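Local coordinates for protein CELL division inhibitor (Pyrococcus furiosus, PDB 1G3R) that probably binds and hydrolyses ATP as a MinD-type P-loop ATPase of the cell-division inhibitor family, at residues T14-V19 against L138-P143; R30-L35 against K111-L116; G167-R172 against A195-D200. One frame throughout, in Å; residues are numbered along the deposited sequence.

In the fold
All three contacts belong to one largely parallel sheet with helices packed against it. Interactions 1 and 3 sit side by side, their centres about 7 Å apart, because strands 136-141 and 164-173 are neighbours; both touch the bound ATP analogue, one at the phosphates and the other at the adenine. Interaction 2 pairs strands 34-38 and 114-118 in the other half of the sheet, its centre about 20 Å from that of interaction 1 and 22 Å from that of interaction 3. Along the chain, both segments of interaction 2 fall between those of interaction 1, and interaction 3 follows. Helix 16-29, which starts at the phosphates, runs on into strand 34-38 and so connects the nucleotide site with interaction 2.

Interaction 1: T14-V19 against L138-P143; sequences TGKTTV and LLVTNP. With MG (magnesium ion), chain B; ACP (phosphomethylphosphonic acid adenylate ester), chain C.
The CG2 methyl of Thr14 overlaps the amide of Asn142, 3.7 Å from Asn142 CG, while the other branch, OG1, heads for Val140 and the hydroxyl of Ser9, to which it is hydrogen-bonded. That split follows from chi1 of 51°, which tucks OG1 between the backbone N and the carbonyl carbon and sets CG2 beside the N. With an alanine in place of Asn142 the amide is lost, and a gap would probably open beside the CA and CG2 of Thr14, which would lose that packing. One helical turn on, Val19 CG2 meets Val140 CG2 at 4.0 Å, the two side chains lying alongside with opposed directions.

The packing backs the P-loop (Walker A motif). Gly15 N and Lys16 N both donate to O1B of the ATP analogue, the latter over 2.8 Å. Lys16 bends at its last two torsions, bringing NZ to O1G and O1B at once, and Thr17 OG1 binds the magnesium ion at 2.3 Å.

Strand 136-141 thus lies behind the start of helix 16-29, between strands 3-8 and 164-173; Ile7 of strand 3-8 touches both Val19 and Val140, and Cys147 of helix 145-161 touches Thr14.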
loop_
_atom_site.group_PDB
_atom_site.type_symbol
_atom_site.label_atom_id
_atom_site.label_comp_id
_atom_site.label_asym_id
_atom_site.label_seq_id
_atom_site.Cartn_x
_atom_site.Cartn_y
_atom_site.Cartn_z
ATOM N N THR A 14 -6.875 -2.157 -8.715
ATOM C CA THR A 14 -6.240 -0.892 -9.036
ATOM C C THR A 14 -4.716 -0.920 -8.883
ATOM O O THR A 14 -4.011 -0.128 -9.516
ATOM C CB THR A 14 -6.825 0.230 -8.145
ATOM O OG1 THR A 14 -6.780 -0.182 -6.770
ATOM C CG2 THR A 14 -8.278 0.523 -8.527
ATOM N N GLY A 15 -4.209 -1.821 -8.045
ATOM C CA GLY A 15 -2.773 -1.907 -7.852
ATOM C C GLY A 15 -2.243 -1.427 -6.508
ATOM O O GLY A 15 -1.107 -0.953 -6.413
ATOM N N LYS A 16 -3.060 -1.549 -5.466
ATOM C CA LYS A 16 -2.666 -1.140 -4.124
ATOM C C LYS A 16 -1.434 -1.899 -3.634
ATOM O O LYS A 16 -0.500 -1.313 -3.087
ATOM C CB LYS A 16 -3.818 -1.380 -3.150
ATOM C CG LYS A 16 -5.019 -0.478 -3.360
ATOM C CD LYS A 16 -6.133 -0.810 -2.373
ATOM C CE LYS A 16 -7.167 -1.764 -2.972
ATOM N NZ LYS A 16 -6.643 -3.106 -3.365
ATOM N N THR A 17 -1.440 -3.208 -3.831
ATOM C CA THR A 17 -0.334 -4.042 -3.398
ATOM C C THR A 17 0.940 -3.702 -4.167
ATOM O O THR A 17 2.043 -3.704 -3.612
ATOM C CB THR A 17 -0.679 -5.524 -3.592
ATOM O OG1 THR A 17 -1.899 -5.813 -2.899
ATOM C CG2 THR A 17 0.429 -6.415 -3.039
ATOM N N THR A 18 0.778 -3.407 -5.450
ATOM C CA THR A 18 1.908 -3.056 -6.294
ATOM C C THR A 18 2.523 -1.764 -5.782
ATOM O O THR A 18 3.746 -1.659 -5.611
ATOM C CB THR A 18 1.460 -2.861 -7.743
ATOM O OG1 THR A 18 0.939 -4.099 -8.241
ATOM C CG2 THR A 18 2.629 -2.407 -8.612
ATOM N N VAL A 19 1.664 -0.785 -5.528
ATOM C CA VAL A 19 2.114 0.500 -5.014
ATOM C C VAL A 19 2.820 0.307 -3.666
ATOM O O VAL A 19 3.957 0.745 -3.474
ATOM C CB VAL A 19 0.921 1.456 -4.854
ATOM C CG1 VAL A 19 1.347 2.720 -4.096
ATOM C CG2 VAL A 19 0.373 1.811 -6.235
ATOM N N LEU A 138 -2.880 7.504 0.843
ATOM C CA LEU A 138 -2.476 7.623 -0.544
ATOM C C LEU A 138 -3.528 6.914 -1.369
ATOM O O LEU A 138 -3.657 5.695 -1.319
ATOM C CB LEU A 138 -1.114 6.966 -0.754
ATOM C CG LEU A 138 -0.592 6.986 -2.189
ATOM C CD1 LEU A 138 -0.540 8.409 -2.697
ATOM C CD2 LEU A 138 0.785 6.364 -2.232
ATOM N N LEU A 139 -4.288 7.684 -2.128
ATOM C CA LEU A 139 -5.340 7.114 -2.948
ATOM C C LEU A 139 -4.776 6.535 -4.232
ATOM O O LEU A 139 -4.024 7.198 -4.936
ATOM C CB LEU A 139 -6.387 8.185 -3.277
ATOM C CG LEU A 139 -6.956 8.996 -2.103
ATOM C CD1 LEU A 139 -7.958 10.013 -2.630
ATOM C CD2 LEU A 139 -7.626 8.076 -1.091
ATOM N N VAL A 140 -5.145 5.292 -4.522
ATOM C CA VAL A 140 -4.700 4.604 -5.733
ATOM C C VAL A 140 -5.909 4.419 -6.641
ATOM O O VAL A 140 -6.955 3.962 -6.192
ATOM C CB VAL A 140 -4.122 3.208 -5.412
ATOM C CG1 VAL A 140 -3.714 2.505 -6.694
ATOM C CG2 VAL A 140 -2.938 3.343 -4.486
ATOM N N THR A 141 -5.770 4.760 -7.916
ATOM C CA THR A 141 -6.897 4.620 -8.821
ATOM C C THR A 141 -6.501 4.419 -10.275
ATOM O O THR A 141 -5.375 4.715 -10.670
ATOM C CB THR A 141 -7.807 5.855 -8.730
ATOM O OG1 THR A 141 -8.984 5.646 -9.525
ATOM C CG2 THR A 141 -7.062 7.096 -9.224
ATOM N N ASN A 142 -7.451 3.911 -11.059
ATOM C CA ASN A 142 -7.258 3.663 -12.486
ATOM C C ASN A 142 -7.939 4.765 -13.294
ATOM O O ASN A 142 -8.833 5.443 -12.792
ATOM C CB ASN A 142 -7.868 2.317 -12.885
ATOM C CG ASN A 142 -7.308 1.155 -12.085
ATOM O OD1 ASN A 142 -6.093 0.956 -12.012
ATOM N ND2 ASN A 142 -8.198 0.372 -11.487
ATOM N N PRO A 143 -7.528 4.954 -14.560
ATOM C CA PRO A 143 -8.115 5.983 -15.425
ATOM C C PRO A 143 -9.569 5.678 -15.815
ATOM O O PRO A 143 -10.019 6.043 -16.902
ATOM C CB PRO A 143 -7.183 5.986 -16.638
ATOM C CG PRO A 143 -5.871 5.524 -16.069
ATOM C CD PRO A 143 -6.315 4.392 -15.179
HETATM MG MG MG B . -4.014 -6.609 -2.942
HETATM P PG ACP C . -6.854 -6.305 -4.628
HETATM O O1G ACP C . -7.945 -5.425 -4.656
HETATM O O2G ACP C . -7.271 -7.692 -4.523
HETATM O O3G ACP C . -6.164 -5.982 -3.311
HETATM P PB ACP C . -4.586 -4.766 -5.835
HETATM O O1B ACP C . -5.128 -3.436 -5.875
HETATM O O2B ACP C . -3.604 -4.873 -4.738
HETATM C C3B ACP C . -5.709 -6.024 -5.725
HETATM P PA ACP C . -2.369 -5.462 -7.449
HETATM O O1A ACP C . -2.044 -6.780 -7.045
HETATM O O2A ACP C . -1.437 -4.459 -6.986
HETATM O O3A ACP C . -3.779 -5.025 -7.126
HETATM O "O5'" ACP C . -2.313 -5.480 -8.947
HETATM C "C5'" ACP C . -3.097 -6.371 -9.808
HETATM C "C4'" ACP C . -2.261 -6.898 -10.914
HETATM O "O4'" ACP C . -2.000 -5.871 -11.917
HETATM C "C3'" ACP C . -0.895 -7.372 -10.504
HETATM O "O3'" ACP C . -0.582 -8.631 -11.104
HETATM C "C2'" ACP C . 0.073 -6.334 -10.966
HETATM O "O2'" ACP C . 1.363 -6.806 -11.320
HETATM C "C1'" ACP C . -0.577 -5.700 -12.124
HETATM N N9 ACP C . -0.378 -4.228 -12.213
HETATM C C8 ACP C . -0.624 -3.186 -11.311
HETATM N N7 ACP C . -0.320 -1.994 -11.734
HETATM C C5 ACP C . 0.164 -2.221 -13.008
HETATM C C6 ACP C . 0.667 -1.346 -14.021
HETATM N N6 ACP C . 0.725 -0.036 -13.796
HETATM N N1 ACP C . 1.088 -1.902 -15.233
HETATM C C2 ACP C . 1.017 -3.248 -15.442
HETATM N N3 ACP C . 0.553 -4.146 -14.534
HETATM C C4 ACP C . 0.141 -3.574 -13.334
HETATM O O HOH W 1 -4.477 -4.433 -1.674
HETATM O O HOH W 2 -2.873 -7.868 -4.738
#

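Interaction 2: R30-L35 against K111-L116; sequences RGRKVL and KFDFIL
Lys33 is gripped by Asp113 at both ends of its backbone. Its N donates to Asp113 OD2 over 2.9 Å, reaching the oxygen from above, 54° out of the carboxylate plane, and its O takes the N-H of Asp113, with Asp113 N also at 2.9 Å, plus a weak third bond from Phe114 N. The Lys33 side chain runs elsewhere: CG is anti to the backbone N (chi1 -171°) and the extended chain runs along the Phe112 ring, so that NZ meets Lys111 O at 3.1 Å, in the carbonyl plane. From there NZ also makes an off-centre cation-pi contact, 4.8 Å from the centroid of the Phe112 ring.

Beyond this point regular parallel pairing takes over between strands 34-38 and 114-118. Strand 34-38 is reached by the crossover from strand 3-8 through helix 16-29, which ends in a Schellman motif with Gly31 as its C-prime residue; strand 114-118 fills the place between the two crossover strands. Leu35 N donates to Phe114 O at 2.9 Å, and Leu35 O accepts from Leu116 N at 3.0 Å.

Leu35 stands with Ile115 on one face of the sheet, where its CB sits almost squarely over the centre of the Phe112 ring, 3.6 Å from the ring centroid, and its CD2 reaches the ring atom CE2. The other face carries Val34 and Phe114, with Val34 CG2 4.0 Å from Phe114 CB, and Leu27 of helix 16-29 packs on both. Arg32 brushes the Phe114 ring with CG, while its NE is held in a salt bridge to Glu234.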
loop_
_atom_site.group_PDB
_atom_site.type_symbol
_atom_site.label_atom_id
_atom_site.label_comp_id
_atom_site.label_asym_id
_atom_site.label_seq_id
_atom_site.Cartn_x
_atom_site.Cartn_y
_atom_site.Cartn_z
ATOM N N ARG A 30 16.179 4.803 -0.643
ATOM C CA ARG A 30 16.662 6.142 -0.343
ATOM C C ARG A 30 17.019 6.252 1.134
ATOM O O ARG A 30 16.898 7.325 1.727
ATOM C CB ARG A 30 15.600 7.186 -0.673
ATOM C CG ARG A 30 15.137 7.199 -2.109
ATOM C CD ARG A 30 13.835 7.981 -2.212
ATOM N NE ARG A 30 13.985 9.372 -1.789
ATOM C CZ ARG A 30 14.352 10.363 -2.598
ATOM N NH1 ARG A 30 14.603 10.120 -3.882
ATOM N NH2 ARG A 30 14.480 11.597 -2.126
ATOM N N GLY A 31 17.435 5.135 1.725
ATOM C CA GLY A 31 17.836 5.126 3.123
ATOM C C GLY A 31 16.753 5.201 4.184
ATOM O O GLY A 31 17.055 5.361 5.371
ATOM N N ARG A 32 15.495 5.079 3.786
ATOM C CA ARG A 32 14.412 5.145 4.756
ATOM C C ARG A 32 14.049 3.771 5.304
ATOM O O ARG A 32 13.853 2.838 4.535
ATOM C CB ARG A 32 13.175 5.759 4.107
ATOM C CG ARG A 32 13.460 7.036 3.366
ATOM C CD ARG A 32 14.042 8.065 4.299
ATOM N NE ARG A 32 14.691 9.142 3.568
ATOM C CZ ARG A 32 15.217 10.215 4.148
ATOM N NH1 ARG A 32 15.796 11.153 3.405
ATOM N NH2 ARG A 32 15.152 10.350 5.470
ATOM N N LYS A 33 13.963 3.641 6.624
ATOM C CA LYS A 33 13.577 2.366 7.215
ATOM C C LYS A 33 12.064 2.259 7.012
ATOM O O LYS A 33 11.303 3.107 7.478
ATOM C CB LYS A 33 13.910 2.335 8.702
ATOM C CG LYS A 33 13.737 0.965 9.330
ATOM C CD LYS A 33 14.111 0.986 10.802
ATOM C CE LYS A 33 14.085 -0.405 11.424
ATOM N NZ LYS A 33 14.105 -0.338 12.920
ATOM N N VAL A 34 11.628 1.225 6.300
ATOM C CA VAL A 34 10.208 1.063 6.010
ATOM C C VAL A 34 9.629 -0.279 6.421
ATOM O O VAL A 34 10.300 -1.314 6.377
ATOM C CB VAL A 34 9.933 1.243 4.508
ATOM C CG1 VAL A 34 8.457 1.126 4.234
ATOM C CG2 VAL A 34 10.447 2.580 4.041
ATOM N N LEU A 35 8.365 -0.246 6.830
ATOM C CA LEU A 35 7.660 -1.450 7.221
ATOM C C LEU A 35 6.453 -1.592 6.327
ATOM O O LEU A 35 5.532 -0.773 6.374
ATOM C CB LEU A 35 7.188 -1.372 8.664
ATOM C CG LEU A 35 6.379 -2.607 9.045
ATOM C CD1 LEU A 35 7.254 -3.854 8.891
ATOM C CD2 LEU A 35 5.861 -2.469 10.472
ATOM N N LYS A 111 9.499 3.048 15.360
ATOM C CA LYS A 111 10.589 2.199 14.880
ATOM C C LYS A 111 10.810 2.237 13.366
ATOM O O LYS A 111 11.653 1.505 12.851
ATOM C CB LYS A 111 10.350 0.751 15.314
ATOM C CG LYS A 111 10.165 0.588 16.802
ATOM C CD LYS A 111 9.949 -0.863 17.182
ATOM C CE LYS A 111 9.614 -0.993 18.665
ATOM N NZ LYS A 111 9.458 -2.413 19.100
ATOM N N PHE A 112 10.077 3.093 12.657
ATOM C CA PHE A 112 10.202 3.181 11.201
ATOM C C PHE A 112 9.940 4.594 10.712
ATOM O O PHE A 112 9.203 5.345 11.339
ATOM C CB PHE A 112 9.197 2.241 10.523
ATOM C CG PHE A 112 9.378 0.791 10.879
ATOM C CD1 PHE A 112 10.351 0.018 10.246
ATOM C CD2 PHE A 112 8.597 0.202 11.873
ATOM C CE1 PHE A 112 10.545 -1.327 10.599
ATOM C CE2 PHE A 112 8.781 -1.138 12.236
ATOM C CZ PHE A 112 9.755 -1.905 11.600
ATOM N N ASP A 113 10.536 4.957 9.584
ATOM C CA ASP A 113 10.324 6.284 9.034
ATOM C C ASP A 113 8.994 6.274 8.297
ATOM O O ASP A 113 8.286 7.285 8.242
ATOM C CB ASP A 113 11.457 6.653 8.078
ATOM C CG ASP A 113 12.829 6.441 8.690
ATOM O OD1 ASP A 113 12.984 6.540 9.933
ATOM O OD2 ASP A 113 13.767 6.185 7.911
ATOM N N PHE A 114 8.664 5.114 7.733
ATOM C CA PHE A 114 7.406 4.916 7.015
ATOM C C PHE A 114 6.815 3.538 7.285
ATOM O O PHE A 114 7.529 2.527 7.276
ATOM C CB PHE A 114 7.589 5.015 5.500
ATOM C CG PHE A 114 7.960 6.375 5.004
ATOM C CD1 PHE A 114 9.270 6.843 5.110
ATOM C CD2 PHE A 114 7.010 7.175 4.365
ATOM C CE1 PHE A 114 9.631 8.096 4.575
ATOM C CE2 PHE A 114 7.361 8.417 3.832
ATOM C CZ PHE A 114 8.673 8.877 3.935
ATOM N N ILE A 115 5.506 3.511 7.517
ATOM C CA ILE A 115 4.767 2.273 7.718
ATOM C C ILE A 115 3.707 2.346 6.634
ATOM O O ILE A 115 2.800 3.172 6.708
ATOM C CB ILE A 115 4.093 2.217 9.093
ATOM C CG1 ILE A 115 5.165 2.161 10.188
ATOM C CG2 ILE A 115 3.179 0.989 9.180
ATOM C CD1 ILE A 115 4.606 2.071 11.594
ATOM N N LEU A 116 3.839 1.518 5.604
ATOM C CA LEU A 116 2.882 1.534 4.499
ATOM C C LEU A 116 1.912 0.367 4.584
ATOM O O LEU A 116 2.303 -0.797 4.430
ATOM C CB LEU A 116 3.621 1.488 3.169
ATOM C CG LEU A 116 4.736 2.522 3.023
ATOM C CD1 LEU A 116 5.393 2.370 1.668
ATOM C CD2 LEU A 116 4.168 3.921 3.186
#

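Interaction 3: G167-R172 against A195-D200; sequences GFVLNR and AVIPED. With ACP (phosphomethylphosphonic acid adenylate ester), chain C.
A beta-alpha-beta unit, strand 164-173, helix 182-189 and strand 193-198, brings these two parallel strands together at one side of the sheet, and the chain at and just past their C-terminal ends lines the adenine site. Leu170 is bonded through both its backbone N and its O: the N donates to Ala195 O at 3.0 Å, nearly straight on to the carbonyl, and the O receives Ile197 N at 2.9 Å from 35° above the carbonyl plane. Val169 CG1 packs on Ile197 CG1 at 3.7 Å, on the face where Ala225 and Phe226 of helix 221-235 also touch Ile197. A weak bond from Arg172 N to Ile197 O ends the pairing, and both chains turn off toward the nucleotide.

There the side chains take over. Arg172 bends at chi2 (-82°) and chi3, which brings its guanidinium over the base, with C4 of the adenine 3.7 Å above the guanidinium plane and offset toward its rim. Glu199 comes to the edge of the same group: a salt bridge joins Arg172 NH1 to Glu199 OE2 at 2.7 Å, the two planes being only 26° apart. The backbone meets the edge of the base, where N6 of the analogue donates to Pro198 O at 2.8 Å. Next to it, N1 of the analogue accepts from Asp200 N at 2.9 Å. Asp200 is also the N-cap of helix 201-209, its OD1 accepting from Ala202 N.

A carbonyl facing N6 and an N-H facing N1 match adenine; guanine would probably set O6 against the Pro198 carbonyl and its own N1-H against the backbone N-H of Asp200.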
loop_
_atom_site.group_PDB
_atom_site.type_symbol
_atom_site.label_atom_id
_atom_site.label_comp_id
_atom_site.label_asym_id
_atom_site.label_seq_id
_atom_site.Cartn_x
_atom_site.Cartn_y
_atom_site.Cartn_z
ATOM N N GLY A 167 -2.928 12.699 -1.495
ATOM C CA GLY A 167 -3.213 12.854 -2.910
ATOM C C GLY A 167 -3.462 11.485 -3.501
ATOM O O GLY A 167 -3.636 10.515 -2.767
ATOM N N PHE A 168 -3.476 11.383 -4.821
ATOM C CA PHE A 168 -3.720 10.090 -5.429
ATOM C C PHE A 168 -2.656 9.701 -6.434
ATOM O O PHE A 168 -1.750 10.477 -6.750
ATOM C CB PHE A 168 -5.082 10.065 -6.117
ATOM C CG PHE A 168 -5.135 10.873 -7.381
ATOM C CD1 PHE A 168 -5.471 10.269 -8.591
ATOM C CD2 PHE A 168 -4.870 12.242 -7.363
ATOM C CE1 PHE A 168 -5.545 11.017 -9.768
ATOM C CE2 PHE A 168 -4.941 12.997 -8.533
ATOM C CZ PHE A 168 -5.280 12.385 -9.737
ATOM N N VAL A 169 -2.791 8.479 -6.926
ATOM C CA VAL A 169 -1.885 7.913 -7.904
ATOM C C VAL A 169 -2.735 7.434 -9.071
ATOM O O VAL A 169 -3.721 6.713 -8.875
ATOM C CB VAL A 169 -1.130 6.701 -7.318
ATOM C CG1 VAL A 169 -0.272 6.062 -8.386
ATOM C CG2 VAL A 169 -0.280 7.133 -6.134
ATOM N N LEU A 170 -2.377 7.850 -10.279
ATOM C CA LEU A 170 -3.122 7.416 -11.454
ATOM C C LEU A 170 -2.339 6.231 -12.016
ATOM O O LEU A 170 -1.376 6.394 -12.776
ATOM C CB LEU A 170 -3.211 8.537 -12.495
ATOM C CG LEU A 170 -4.559 8.793 -13.184
ATOM C CD1 LEU A 170 -4.255 9.319 -14.578
ATOM C CD2 LEU A 170 -5.413 7.535 -13.284
ATOM N N ASN A 171 -2.762 5.037 -11.621
ATOM C CA ASN A 171 -2.105 3.810 -12.029
ATOM C C ASN A 171 -2.699 3.207 -13.285
ATOM O O ASN A 171 -3.882 3.389 -13.568
ATOM C CB ASN A 171 -2.209 2.784 -10.903
ATOM C CG ASN A 171 -1.385 1.542 -11.166
ATOM O OD1 ASN A 171 -1.732 0.450 -10.722
ATOM N ND2 ASN A 171 -0.280 1.706 -11.879
ATOM N N ARG A 172 -1.867 2.484 -14.032
ATOM C CA ARG A 172 -2.313 1.802 -15.238
ATOM C C ARG A 172 -2.553 2.697 -16.450
ATOM O O ARG A 172 -2.961 2.212 -17.503
ATOM C CB ARG A 172 -3.592 1.026 -14.926
ATOM C CG ARG A 172 -3.447 -0.050 -13.864
ATOM C CD ARG A 172 -2.877 -1.303 -14.481
ATOM N NE ARG A 172 -3.462 -2.518 -13.925
ATOM C CZ ARG A 172 -3.488 -3.685 -14.561
ATOM N NH1 ARG A 172 -2.964 -3.794 -15.778
ATOM N NH2 ARG A 172 -4.037 -4.746 -13.984
ATOM N N ALA A 195 1.480 11.100 -8.901
ATOM C CA ALA A 195 2.256 10.363 -9.893
ATOM C C ALA A 195 1.400 9.578 -10.875
ATOM O O ALA A 195 0.270 9.190 -10.581
ATOM C CB ALA A 195 3.232 9.412 -9.197
ATOM N N VAL A 196 1.956 9.354 -12.056
ATOM C CA VAL A 196 1.275 8.580 -13.078
ATOM C C VAL A 196 2.073 7.294 -13.268
ATOM O O VAL A 196 3.219 7.330 -13.720
ATOM C CB VAL A 196 1.213 9.332 -14.427
ATOM C CG1 VAL A 196 0.552 8.453 -15.484
ATOM C CG2 VAL A 196 0.433 10.630 -14.263
ATOM N N ILE A 197 1.479 6.165 -12.888
ATOM C CA ILE A 197 2.137 4.875 -13.044
ATOM C C ILE A 197 1.570 4.263 -14.312
ATOM O O ILE A 197 0.395 3.893 -14.359
ATOM C CB ILE A 197 1.844 3.932 -11.867
ATOM C CG1 ILE A 197 2.302 4.570 -10.552
ATOM C CG2 ILE A 197 2.550 2.615 -12.084
ATOM C CD1 ILE A 197 3.793 4.805 -10.452
ATOM N N PRO A 198 2.399 4.158 -15.362
ATOM C CA PRO A 198 1.999 3.595 -16.655
ATOM C C PRO A 198 1.691 2.108 -16.627
ATOM O O PRO A 198 2.094 1.391 -15.716
ATOM C CB PRO A 198 3.200 3.900 -17.540
ATOM C CG PRO A 198 4.339 3.763 -16.581
ATOM C CD PRO A 198 3.825 4.529 -15.383
ATOM N N GLU A 199 0.956 1.657 -17.630
ATOM C CA GLU A 199 0.626 0.245 -17.752
ATOM C C GLU A 199 1.912 -0.357 -18.307
ATOM O O GLU A 199 2.182 -0.267 -19.504
ATOM C CB GLU A 199 -0.523 0.066 -18.744
ATOM C CG GLU A 199 -0.869 -1.376 -19.090
ATOM C CD GLU A 199 -1.467 -2.128 -17.924
ATOM O OE1 GLU A 199 -2.158 -1.487 -17.104
ATOM O OE2 GLU A 199 -1.260 -3.360 -17.838
ATOM N N ASP A 200 2.718 -0.945 -17.431
ATOM C CA ASP A 200 3.987 -1.528 -17.847
ATOM C C ASP A 200 4.091 -3.002 -17.460
ATOM O O ASP A 200 4.059 -3.341 -16.279
ATOM C CB ASP A 200 5.134 -0.742 -17.210
ATOM C CG ASP A 200 6.482 -1.098 -17.789
ATOM O OD1 ASP A 200 6.624 -2.211 -18.338
ATOM O OD2 ASP A 200 7.404 -0.267 -17.681
HETATM P PG ACP C . -6.854 -6.305 -4.628
HETATM O O1G ACP C . -7.945 -5.425 -4.656
HETATM O O2G ACP C . -7.271 -7.692 -4.523
HETATM O O3G ACP C . -6.164 -5.982 -3.311
HETATM P PB ACP C . -4.586 -4.766 -5.835
HETATM O O1B ACP C . -5.128 -3.436 -5.875
HETATM O O2B ACP C . -3.604 -4.873 -4.738
HETATM C C3B ACP C . -5.709 -6.024 -5.725
HETATM P PA ACP C . -2.369 -5.462 -7.449
HETATM O O1A ACP C . -2.044 -6.780 -7.045
HETATM O O2A ACP C . -1.437 -4.459 -6.986
HETATM O O3A ACP C . -3.779 -5.025 -7.126
HETATM O "O5'" ACP C . -2.313 -5.480 -8.947
HETATM C "C5'" ACP C . -3.097 -6.371 -9.808
HETATM C "C4'" ACP C . -2.261 -6.898 -10.914
HETATM O "O4'" ACP C . -2.000 -5.871 -11.917
HETATM C "C3'" ACP C . -0.895 -7.372 -10.504
HETATM O "O3'" ACP C . -0.582 -8.631 -11.104
HETATM C "C2'" ACP C . 0.073 -6.334 -10.966
HETATM O "O2'" ACP C . 1.363 -6.806 -11.320
HETATM C "C1'" ACP C . -0.577 -5.700 -12.124
HETATM N N9 ACP C . -0.378 -4.228 -12.213
HETATM C C8 ACP C . -0.624 -3.186 -11.311
HETATM N N7 ACP C . -0.320 -1.994 -11.734
HETATM C C5 ACP C . 0.164 -2.221 -13.008
HETATM C C6 ACP C . 0.667 -1.346 -14.021
HETATM N N6 ACP C . 0.725 -0.036 -13.796
HETATM N N1 ACP C . 1.088 -1.902 -15.233
HETATM C C2 ACP C . 1.017 -3.248 -15.442
HETATM N N3 ACP C . 0.553 -4.146 -14.534
HETATM C C4 ACP C . 0.141 -3.574 -13.334
#